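Local coordinates for RNA-dependent RNA Polymerase (Bombyx mori cytoplasmic polyhedrosis virus, PDB 6TZ0), which catalyses RNA-templated RNA synthesis for the transcription and replication of a double-stranded RNA viral genome, copying it conservatively into plus strands, at the interface of chains A and B. Coordinates in Å, arbitrary orientation; residue numbers count along the deposited sequence, not the author numbering. Chains: chain A, RNA-dependent RNA Polymerase; chain B, Viral structural protein 4.

Contact 1: the interface of chains A and B. Residues chain A 91-93, 121, 627-629; chain B 343, 345.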
loop_
_atom_site.group_PDB
_atom_site.type_symbol
_atom_site.label_atom_id
_atom_site.label_comp_id
_atom_site.label_asym_id
_atom_site.label_seq_id
_atom_site.Cartn_x
_atom_site.Cartn_y
_atom_site.Cartn_z
ATOM N N ASP A 91 -2.713 -2.333 -34.251
ATOM C CA ASP A 91 -1.288 -2.116 -34.061
ATOM C C ASP A 91 -0.645 -3.265 -33.294
ATOM O O ASP A 91 0.581 -3.411 -33.338
ATOM C CB ASP A 91 -1.084 -0.793 -33.319
ATOM C CG ASP A 91 0.297 -0.205 -33.512
ATOM O OD1 ASP A 91 1.113 -0.784 -34.259
ATOM O OD2 ASP A 91 0.566 0.861 -32.924
ATOM N N GLU A 92 -1.458 -4.078 -32.605
ATOM C CA GLU A 92 -1.021 -5.154 -31.707
ATOM C C GLU A 92 -0.079 -4.644 -30.623
ATOM O O GLU A 92 0.851 -5.341 -30.213
ATOM C CB GLU A 92 -0.393 -6.320 -32.477
ATOM C CG GLU A 92 -1.397 -7.085 -33.311
ATOM C CD GLU A 92 -0.767 -8.201 -34.102
ATOM O OE1 GLU A 92 0.478 -8.287 -34.120
ATOM O OE2 GLU A 92 -1.518 -8.998 -34.701
ATOM N N SER A 93 -0.322 -3.418 -30.161
ATOM C CA SER A 93 0.463 -2.838 -29.083
ATOM C C SER A 93 -0.063 -3.252 -27.721
ATOM O O SER A 93 0.691 -3.249 -26.744
ATOM C CB SER A 93 0.469 -1.317 -29.211
ATOM O OG SER A 93 -0.840 -0.792 -29.122
ATOM N N LYS A 121 4.819 -11.923 -32.028
ATOM C CA LYS A 121 3.787 -11.463 -31.104
ATOM C C LYS A 121 2.819 -12.584 -30.742
ATOM O O LYS A 121 2.425 -12.724 -29.577
ATOM C CB LYS A 121 3.038 -10.288 -31.732
ATOM C CG LYS A 121 2.057 -9.582 -30.819
ATOM C CD LYS A 121 2.770 -8.902 -29.662
ATOM C CE LYS A 121 3.720 -7.827 -30.160
ATOM N NZ LYS A 121 3.014 -6.712 -30.840
ATOM N N PHE A 627 3.865 -7.606 -24.797
ATOM C CA PHE A 627 3.845 -6.330 -25.494
ATOM C C PHE A 627 5.045 -5.449 -25.182
ATOM O O PHE A 627 5.168 -4.369 -25.765
ATOM C CB PHE A 627 2.562 -5.576 -25.148
ATOM C CG PHE A 627 1.320 -6.327 -25.487
ATOM C CD1 PHE A 627 0.914 -6.462 -26.800
ATOM C CD2 PHE A 627 0.544 -6.886 -24.485
ATOM C CE1 PHE A 627 -0.235 -7.159 -27.112
ATOM C CE2 PHE A 627 -0.606 -7.581 -24.789
ATOM C CZ PHE A 627 -0.996 -7.713 -26.104
ATOM N N GLY A 628 5.918 -5.868 -24.294
ATOM C CA GLY A 628 7.105 -5.073 -23.983
ATOM C C GLY A 628 6.888 -4.189 -22.756
ATOM O O GLY A 628 6.854 -4.686 -21.646
ATOM N N GLN A 629 6.744 -2.888 -22.981
ATOM C CA GLN A 629 6.529 -1.933 -21.904
ATOM C C GLN A 629 5.196 -1.235 -22.121
ATOM O O GLN A 629 5.016 -0.527 -23.116
ATOM C CB GLN A 629 7.669 -0.920 -21.831
ATOM C CG GLN A 629 7.550 0.016 -20.663
ATOM C CD GLN A 629 8.729 0.945 -20.540
ATOM O OE1 GLN A 629 9.653 0.902 -21.349
ATOM N NE2 GLN A 629 8.704 1.801 -19.526
ATOM N N ASN B 343 11.931 -1.277 -26.921
ATOM C CA ASN B 343 11.005 -2.023 -26.087
ATOM C C ASN B 343 9.639 -1.357 -26.016
ATOM O O ASN B 343 8.684 -1.967 -25.530
ATOM C CB ASN B 343 11.583 -2.161 -24.676
ATOM C CG ASN B 343 10.984 -3.310 -23.903
ATOM O OD1 ASN B 343 10.238 -4.119 -24.444
ATOM N ND2 ASN B 343 11.295 -3.376 -22.616
ATOM N N ILE B 345 6.433 0.175 -27.980
ATOM C CA ILE B 345 5.805 0.101 -29.294
ATOM C C ILE B 345 5.340 1.476 -29.754
ATOM O O ILE B 345 5.650 1.901 -30.870
ATOM C CB ILE B 345 4.657 -0.925 -29.295
ATOM C CG1 ILE B 345 5.221 -2.330 -29.092
ATOM C CG2 ILE B 345 3.881 -0.862 -30.595
ATOM C CD1 ILE B 345 4.187 -3.392 -28.887
#

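Contact 2: the interface of chains A and B. Residues chain A 378, 590, 594-596; chain B 300-302, 304-305.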
loop_
_atom_site.group_PDB
_atom_site.type_symbol
_atom_site.label_atom_id
_atom_site.label_comp_id
_atom_site.label_asym_id
_atom_site.label_seq_id
_atom_site.Cartn_x
_atom_site.Cartn_y
_atom_site.Cartn_z
ATOM N N HIS A 378 5.203 30.195 -12.483
ATOM C CA HIS A 378 3.741 30.291 -12.459
ATOM C C HIS A 378 3.088 29.071 -11.819
ATOM O O HIS A 378 1.943 28.740 -12.113
ATOM C CB HIS A 378 3.161 30.568 -13.843
ATOM C CG HIS A 378 3.613 31.868 -14.424
ATOM N ND1 HIS A 378 4.723 31.973 -15.230
ATOM C CD2 HIS A 378 3.125 33.122 -14.290
ATOM C CE1 HIS A 378 4.888 33.234 -15.586
ATOM N NE2 HIS A 378 3.932 33.951 -15.027
ATOM N N PHE A 590 4.784 35.721 -7.343
ATOM C CA PHE A 590 3.729 36.499 -7.974
ATOM C C PHE A 590 2.469 36.478 -7.123
ATOM O O PHE A 590 2.226 35.539 -6.365
ATOM C CB PHE A 590 3.384 35.986 -9.370
ATOM C CG PHE A 590 4.453 36.220 -10.381
ATOM C CD1 PHE A 590 4.760 37.501 -10.789
ATOM C CD2 PHE A 590 5.116 35.161 -10.966
ATOM C CE1 PHE A 590 5.733 37.727 -11.727
ATOM C CE2 PHE A 590 6.087 35.378 -11.915
ATOM C CZ PHE A 590 6.400 36.663 -12.290
ATOM N N LYS A 594 -1.132 42.211 -8.097
ATOM C CA LYS A 594 0.170 42.843 -8.210
ATOM C C LYS A 594 0.765 42.544 -9.576
ATOM O O LYS A 594 0.913 41.384 -9.966
ATOM C CB LYS A 594 1.112 42.342 -7.113
ATOM C CG LYS A 594 1.058 43.063 -5.770
ATOM C CD LYS A 594 -0.201 42.753 -4.983
ATOM C CE LYS A 594 -0.234 43.507 -3.677
ATOM N NZ LYS A 594 0.910 43.119 -2.820
ATOM N N ARG A 595 1.095 43.594 -10.314
ATOM C CA ARG A 595 1.670 43.425 -11.639
ATOM C C ARG A 595 3.132 42.987 -11.595
ATOM O O ARG A 595 3.551 42.165 -12.416
ATOM C CB ARG A 595 1.512 44.725 -12.434
ATOM C CG ARG A 595 2.104 44.671 -13.812
ATOM C CD ARG A 595 1.810 45.889 -14.661
ATOM N NE ARG A 595 2.660 45.890 -15.849
ATOM C CZ ARG A 595 2.419 45.188 -16.951
ATOM N NH1 ARG A 595 1.345 44.414 -17.040
ATOM N NH2 ARG A 595 3.259 45.253 -17.972
ATOM N N GLN A 596 3.908 43.482 -10.636
ATOM C CA GLN A 596 5.302 43.099 -10.490
ATOM C C GLN A 596 5.429 41.882 -9.577
ATOM O O GLN A 596 4.446 41.365 -9.047
ATOM C CB GLN A 596 6.120 44.272 -9.958
ATOM C CG GLN A 596 6.150 45.465 -10.888
ATOM C CD GLN A 596 6.842 45.154 -12.195
ATOM O OE1 GLN A 596 7.846 44.443 -12.222
ATOM N NE2 GLN A 596 6.305 45.676 -13.292
ATOM N N THR B 300 8.884 37.854 -18.133
ATOM C CA THR B 300 9.194 37.789 -16.714
ATOM C C THR B 300 8.177 38.523 -15.847
ATOM O O THR B 300 8.511 38.941 -14.737
ATOM C CB THR B 300 10.589 38.352 -16.465
ATOM O OG1 THR B 300 10.614 39.732 -16.837
ATOM C CG2 THR B 300 11.607 37.617 -17.303
ATOM N N ASP B 301 6.951 38.686 -16.322
ATOM C CA ASP B 301 5.922 39.414 -15.597
ATOM C C ASP B 301 4.795 38.478 -15.189
ATOM O O ASP B 301 4.724 37.324 -15.614
ATOM C CB ASP B 301 5.365 40.556 -16.444
ATOM C CG ASP B 301 6.358 41.672 -16.630
ATOM O OD1 ASP B 301 7.219 41.863 -15.750
ATOM O OD2 ASP B 301 6.271 42.365 -17.658
ATOM N N ALA B 302 3.903 39.001 -14.356
ATOM C CA ALA B 302 2.753 38.232 -13.917
ATOM C C ALA B 302 1.743 38.093 -15.045
ATOM O O ALA B 302 1.678 38.917 -15.955
ATOM C CB ALA B 302 2.089 38.893 -12.713
ATOM N N PRO B 304 -2.135 38.273 -16.172
ATOM C CA PRO B 304 -1.873 38.652 -17.565
ATOM C C PRO B 304 -0.870 39.791 -17.731
ATOM O O PRO B 304 -0.978 40.826 -17.090
ATOM C CB PRO B 304 -3.253 39.082 -18.063
ATOM C CG PRO B 304 -3.947 39.566 -16.865
ATOM C CD PRO B 304 -3.457 38.733 -15.720
ATOM N N SER B 305 0.126 39.574 -18.579
ATOM C CA SER B 305 1.031 40.631 -19.001
ATOM C C SER B 305 0.563 41.150 -20.348
ATOM O O SER B 305 0.537 40.399 -21.323
ATOM C CB SER B 305 2.458 40.106 -19.120
ATOM O OG SER B 305 2.552 39.194 -20.197
#

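Contact 1: the interface of chains A and B
A:Gly628, at the start of strand 628-631, takes a positive phi (95°) that suits glycine best, and it turns the polymerase backbone so that the amide N of A:Gln629 lies 3.3 Å from the carbonyl O of B:Asn343, a weak hydrogen bond. The absence of a side chain on A:Gly628 also lets B:Asn343 lie close: its amide oxygen OD1 comes 3.3 Å from A:Gly628 CA, with CG held anti to the backbone N (chi1 -159°).

B:Ile345 is the apolar centre of the patch, and its forked shape serves two polymerase segments. With CG1 anti to the carbonyl carbon (chi1 -66°), the longer branch carries CD1 in between the loops, 3.4 Å from the carbonyl O of A:Phe627, while the CG2 methyl packs 3.7 Å from A:Ser93 CB. Serine is small enough to admit that methyl.

Opposite the isoleucine tip comes A:Lys121, end to end, NZ standing 4.0 Å from B:Ile345 CD1. Its chain, bent at chi2, chi3 and chi4, turns the side-chain amino group NZ onto A:Glu92 O at 2.6 Å, approaching above the carbonyl plane. This bond gives NZ a polar partner beside a hydrocarbon neighbour and ties the loop of A:Ser93 to helix 121-134. Small and with little specific polar bonding, the patch probably helps to seat viral structural protein 4 against the polymerase.

Contact 2: the interface of chains A and B
A loop of viral structural protein 4 that follows strand 297-299 meets the reovirus-family RNA-dependent RNA polymerase at strand 585-591 and at the turn leading into strand 598-602, within the sequence range of its catalytic region. Packing comes first. A:Phe590, with CG anti to the carbonyl carbon (chi1 -69°), presents the CD1, CE1 and CZ side of its ring to the B:Asp301-B:Ala302 peptide. CD1 lies 3.6 Å from the methyl CB of B:Ala302, and CE1 lies 3.4 Å from the backbone N of the same residue. A broad, flat ring can lie along a peptide in this way, and alanine suits the place because its short methyl lets the main chain come near. That methyl also touches the polymerase turn, B:Ala302 CB standing 3.6 Å from the carbonyl O of A:Arg595.

Polar groups meet through orientation, without hydrogen bonds across the patch. The carbonyl O of B:Thr300 lies at the rim of the phenylalanine ring, in its plane and 4.0 Å from A:Phe590 CZ, where the slightly positive aromatic hydrogens would welcome an oxygen. A:His378 turns the edge of its imidazole to the next carbonyl, NE2 lying in plane with B:Asp301 O at 3.5 Å; the approach is probably dipolar.

Charge makes the third kind of contact. A:Arg595 stretches out from CG to NE, with CG anti to its backbone N (chi1 179°), and its length carries the guanidinium past the alanine to the carboxylate of B:Asp301. The two groups cross obliquely, their planes 51° apart, with A:Arg595 NH2 4.2 Å from B:Asp301 OD2. No salt bridge is formed, yet the opposite charges probably attract at this range. B:Pro304, which follows a cis peptide bond, and B:Ser305 continue the loop along the guanidinium, adding small amounts of buried surface.

About 46 Å separates the centres of contact 1 and contact 2, and they have no residue in common. Both use the polymerase's catalytic region, through strand 628-631 in contact 1 and strand 585-591 in contact 2; contact 1 adds the loop of A:Asp91 to A:Ser93 and the start of helix 121-134, and contact 2 adds A:His378. On the partner, contact 1 uses the linker from helix 326-340 to strand 347-353, which leads into the nucleotide-binding P-loop of B:Lys359 and B:Thr360, whereas contact 2 uses the loop after strand 297-299. Two widely spaced, small patches would limit rocking of one protein on the other.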